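Local coordinates for protein carbohydrate binding module (Ruminococcus flavefaciens, PDB 4V1K) that probably binds plant cell-wall polysaccharides as a non-catalytic module of the family 9 glycoside hydrolase Cel9A of the cellulosome, at residues R24-Y30 against G108-V114. Numbering follows the deposited sequence.
Sequences RMIGFSY and GEIKFGV
Ile26 and Phe112 face each other as an antiparallel hydrogen-bonded pair, with Ile26 N giving its hydrogen to Phe112 O at 2.8 Å and Phe112 N answering to Ile26 O. Phe28 pairs with Ile110 in the same way, and the bonds Val114 N to Arg24 O and Tyr30 N to Gly108 O complete a six-bond ladder. The Tyr30 ring turns back over strand 109-114: Ile110 N lies 3.7 Å above one face, offset toward the rim, while Tyr30 CE2 comes within 3.5 Å of Glu109 C. The Ile110 side chain crosses the tyrosine at about a right angle, its CB 3.7 Å from Tyr30 CZ. With CG1 anti to the backbone N (chi1 -177°), Ile110 directs CG2 toward Phe28, where it meets CB at 4.0 Å. Tyr30 OH is hydrogen-bonded to Thr63, and an alanine here would probably leave that threonine without its mate and uncover the flank of Ile110. Ile26, Phe28, Ile110 and Phe112 share the inner face, where Phe28 reaches Ile8 and Val127 of the four-stranded sheet packed against this one. On the other face Lys111 NZ forms a salt bridge with Glu109 OE1 at 3.0 Å, over the CA of Gly27, where a beta-carbon would clash with that carboxylate oxygen. A water accepts from Ser29 OG and donates to Glu109 OE2, linking the strands. Backbone bonds thus zip the two strands into one sheet of the beta-sandwich, its apolar face turned to the other sheet and a carboxylate shared between lysine and water on the opposite face.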
ATOM      1  N   ARG A  24       3.664   6.753  10.277  1.00 20.14           N
ATOM      2  CA  ARG A  24       4.220   5.503   9.728  1.00 18.15           C
ATOM      3  C   ARG A  24       3.337   4.841   8.651  1.00 17.73           C
ATOM      4  O   ARG A  24       3.677   3.788   8.114  1.00 20.46           O
ATOM      5  CB  ARG A  24       4.544   4.511  10.850  1.00 19.92           C
ATOM      6  CG  ARG A  24       5.773   4.931  11.648  1.00 20.75           C
ATOM      7  CD  ARG A  24       6.155   3.940  12.702  1.00 22.50           C
ATOM      8  NE  ARG A  24       7.408   4.291  13.353  1.00 23.86           N
ATOM      9  CZ  ARG A  24       7.569   4.391  14.660  1.00 25.21           C
ATOM     10  NH1 ARG A  24       6.528   4.207  15.515  1.00 27.19           N
ATOM     11  NH2 ARG A  24       8.790   4.685  15.120  1.00 26.17           N
HETATM   12  N   MSE A  25       2.196   5.439   8.337  1.00 17.95           N
HETATM   13  CA  MSE A  25       1.419   5.006   7.150  1.00 19.74           C
HETATM   14  C   MSE A  25       1.487   6.072   6.060  1.00 19.61           C
HETATM   15  O   MSE A  25       1.187   7.255   6.281  1.00 24.88           O
HETATM   16  CB  MSE A  25      -0.051   4.717   7.477  1.00 20.92           C
HETATM   17  CG  MSE A  25      -0.207   3.677   8.574  1.00 18.89           C
HETATM   18 SE   MSE A  25      -1.962   2.843   8.701  1.00 20.82          SE
HETATM   19  CE  MSE A  25      -1.689   1.402   7.407  1.00 20.21           C
ATOM     20  N   ILE A  26       1.872   5.635   4.881  1.00 18.77           N
ATOM     21  CA  ILE A  26       1.988   6.540   3.728  0.50 20.43           C
ATOM     22  C   ILE A  26       0.802   6.327   2.802  1.00 18.57           C
ATOM     23  O   ILE A  26       0.508   5.206   2.357  1.00 18.75           O
ATOM     24  CB  ILE A  26       3.294   6.342   2.972  0.50 21.87           C
ATOM     25  CG1 ILE A  26       4.467   6.593   3.929  0.50 24.60           C
ATOM     26  CG2 ILE A  26       3.335   7.301   1.793  0.50 22.81           C
ATOM     27  CD1 ILE A  26       5.732   5.850   3.584  0.50 25.83           C
ATOM     28  N   GLY A  27       0.061   7.427   2.573  1.00 19.11           N
ATOM     29  CA  GLY A  27      -1.189   7.390   1.845  1.00 19.19           C
ATOM     30  C   GLY A  27      -1.101   7.754   0.366  1.00 19.68           C
ATOM     31  O   GLY A  27      -0.325   8.641  -0.006  1.00 20.19           O
ATOM     32  N   PHE A  28      -1.934   7.072  -0.442  1.00 17.73           N
ATOM     33  CA  PHE A  28      -2.131   7.374  -1.860  1.00 17.82           C
ATOM     34  C   PHE A  28      -3.615   7.412  -2.172  1.00 17.99           C
ATOM     35  O   PHE A  28      -4.359   6.481  -1.846  1.00 19.34           O
ATOM     36  CB  PHE A  28      -1.420   6.361  -2.748  1.00 19.08           C
ATOM     37  CG  PHE A  28       0.032   6.224  -2.441  1.00 19.66           C
ATOM     38  CD1 PHE A  28       0.952   7.108  -3.016  1.00 22.19           C
ATOM     39  CD2 PHE A  28       0.484   5.244  -1.565  1.00 21.49           C
ATOM     40  CE1 PHE A  28       2.295   7.008  -2.726  1.00 24.11           C
ATOM     41  CE2 PHE A  28       1.833   5.158  -1.273  1.00 23.28           C
ATOM     42  CZ  PHE A  28       2.722   6.038  -1.852  1.00 24.46           C
ATOM     43  N   SER A  29      -4.065   8.524  -2.747  1.00 18.87           N
ATOM     44  CA  SER A  29      -5.467   8.690  -3.090  1.00 18.92           C
ATOM     45  C   SER A  29      -5.848   7.765  -4.259  1.00 18.77           C
ATOM     46  O   SER A  29      -5.151   7.719  -5.282  1.00 18.97           O
ATOM     47  CB  SER A  29      -5.782  10.165  -3.468  1.00 22.07           C
ATOM     48  OG  SER A  29      -5.458  11.094  -2.426  1.00 25.22           O
ATOM     49  N   TYR A  30      -6.966   7.044  -4.129  1.00 17.35           N
ATOM     50  CA  TYR A  30      -7.410   6.179  -5.224  1.00 17.97           C
ATOM     51  C   TYR A  30      -7.653   6.966  -6.533  1.00 18.27           C
ATOM     52  O   TYR A  30      -7.435   6.421  -7.620  1.00 17.94           O
ATOM     53  CB  TYR A  30      -8.651   5.397  -4.846  1.00 18.05           C
ATOM     54  CG  TYR A  30      -8.371   4.227  -3.909  1.00 16.51           C
ATOM     55  CD1 TYR A  30      -7.578   3.116  -4.325  1.00 17.22           C
ATOM     56  CD2 TYR A  30      -8.938   4.188  -2.637  1.00 16.32           C
ATOM     57  CE1 TYR A  30      -7.341   2.032  -3.475  1.00 16.76           C
ATOM     58  CE2 TYR A  30      -8.723   3.100  -1.798  1.00 15.11           C
ATOM     59  CZ  TYR A  30      -7.933   2.027  -2.206  1.00 15.10           C
ATOM     60  OH  TYR A  30      -7.730   0.926  -1.368  1.00 16.12           O
ATOM     61  N   GLY A 108     -11.061   8.729  -0.886  1.00 16.15           N
ATOM     62  CA  GLY A 108     -10.574   7.485  -0.320  1.00 15.15           C
ATOM     63  C   GLY A 108      -9.115   7.213  -0.671  1.00 16.39           C
ATOM     64  O   GLY A 108      -8.662   7.537  -1.787  1.00 16.44           O
ATOM     65  N   GLU A 109      -8.421   6.546   0.251  1.00 15.86           N
ATOM     66  CA  GLU A 109      -6.999   6.249   0.134  1.00 16.31           C
ATOM     67  C   GLU A 109      -6.659   4.779   0.435  1.00 15.05           C
ATOM     68  O   GLU A 109      -7.305   4.140   1.286  1.00 16.07           O
ATOM     69  CB  GLU A 109      -6.168   7.103   1.126  1.00 18.06           C
ATOM     70  CG  GLU A 109      -6.202   8.597   0.847  1.00 20.38           C
ATOM     71  CD  GLU A 109      -5.332   9.435   1.746  1.00 24.76           C
ATOM     72  OE1 GLU A 109      -4.492   8.883   2.491  1.00 31.49           O
ATOM     73  OE2 GLU A 109      -5.454  10.685   1.653  1.00 31.26           O
ATOM     74  N   ILE A 110      -5.561   4.321  -0.186  1.00 16.64           N
ATOM     75  CA  ILE A 110      -4.822   3.155   0.231  1.00 16.64           C
ATOM     76  C   ILE A 110      -3.615   3.633   1.030  1.00 17.37           C
ATOM     77  O   ILE A 110      -2.933   4.602   0.639  1.00 18.61           O
ATOM     78  CB  ILE A 110      -4.425   2.256  -0.996  1.00 17.81           C
ATOM     79  CG1 ILE A 110      -3.703   0.981  -0.559  1.00 19.45           C
ATOM     80  CG2 ILE A 110      -3.541   3.008  -2.003  1.00 19.78           C
ATOM     81  CD1 ILE A 110      -4.576  -0.020   0.132  1.00 20.72           C
ATOM     82  N   LYS A 111      -3.359   2.975   2.159  1.00 15.84           N
ATOM     83  CA  LYS A 111      -2.273   3.358   3.092  1.00 17.11           C
ATOM     84  C   LYS A 111      -1.276   2.198   3.279  1.00 16.02           C
ATOM     85  O   LYS A 111      -1.672   1.059   3.553  1.00 18.02           O
ATOM     86  CB  LYS A 111      -2.859   3.822   4.432  1.00 19.89           C
ATOM     87  CG  LYS A 111      -3.776   5.035   4.299  1.00 24.06           C
ATOM     88  CD  LYS A 111      -3.465   6.124   5.288  1.00 31.99           C
ATOM     89  CE  LYS A 111      -4.474   7.237   5.195  1.00 35.57           C
ATOM     90  NZ  LYS A 111      -3.789   8.547   5.339  1.00 44.10           N
ATOM     91  N   PHE A 112       0.003   2.513   3.089  1.00 16.39           N
ATOM     92  CA  PHE A 112       1.132   1.570   3.183  1.00 16.78           C
ATOM     93  C   PHE A 112       1.841   1.837   4.500  1.00 16.22           C
ATOM     94  O   PHE A 112       2.510   2.871   4.677  1.00 17.79           O
ATOM     95  CB  PHE A 112       2.059   1.796   1.980  1.00 17.19           C
ATOM     96  CG  PHE A 112       3.370   1.052   2.028  1.00 17.79           C
ATOM     97  CD1 PHE A 112       3.402  -0.330   2.094  1.00 19.59           C
ATOM     98  CD2 PHE A 112       4.571   1.745   1.919  1.00 19.91           C
ATOM     99  CE1 PHE A 112       4.619  -1.009   2.078  1.00 20.40           C
ATOM    100  CE2 PHE A 112       5.780   1.076   1.922  1.00 19.93           C
ATOM    101  CZ  PHE A 112       5.792  -0.293   1.998  1.00 19.13           C
ATOM    102  N   GLY A 113       1.638   0.938   5.448  1.00 15.40           N
ATOM    103  CA  GLY A 113       2.205   1.067   6.785  1.00 15.76           C
ATOM    104  C   GLY A 113       3.586   0.418   6.852  1.00 16.61           C
ATOM    105  O   GLY A 113       3.770  -0.739   6.428  1.00 18.30           O
ATOM    106  N   VAL A 114       4.553   1.155   7.388  1.00 16.01           N
ATOM    107  CA  VAL A 114       5.910   0.652   7.585  1.00 16.87           C
ATOM    108  C   VAL A 114       6.214   0.619   9.081  1.00 17.39           C
ATOM    109  O   VAL A 114       6.514   1.653   9.697  1.00 17.60           O
ATOM    110  CB  VAL A 114       6.977   1.518   6.839  1.00 18.18           C
ATOM    111  CG1 VAL A 114       8.353   0.857   6.935  1.00 19.80           C
ATOM    112  CG2 VAL A 114       6.609   1.693   5.377  1.00 20.89           C
TER
HETATM  113  O   HOH W   1      -7.263  11.602  -0.308  1.00 27.31           O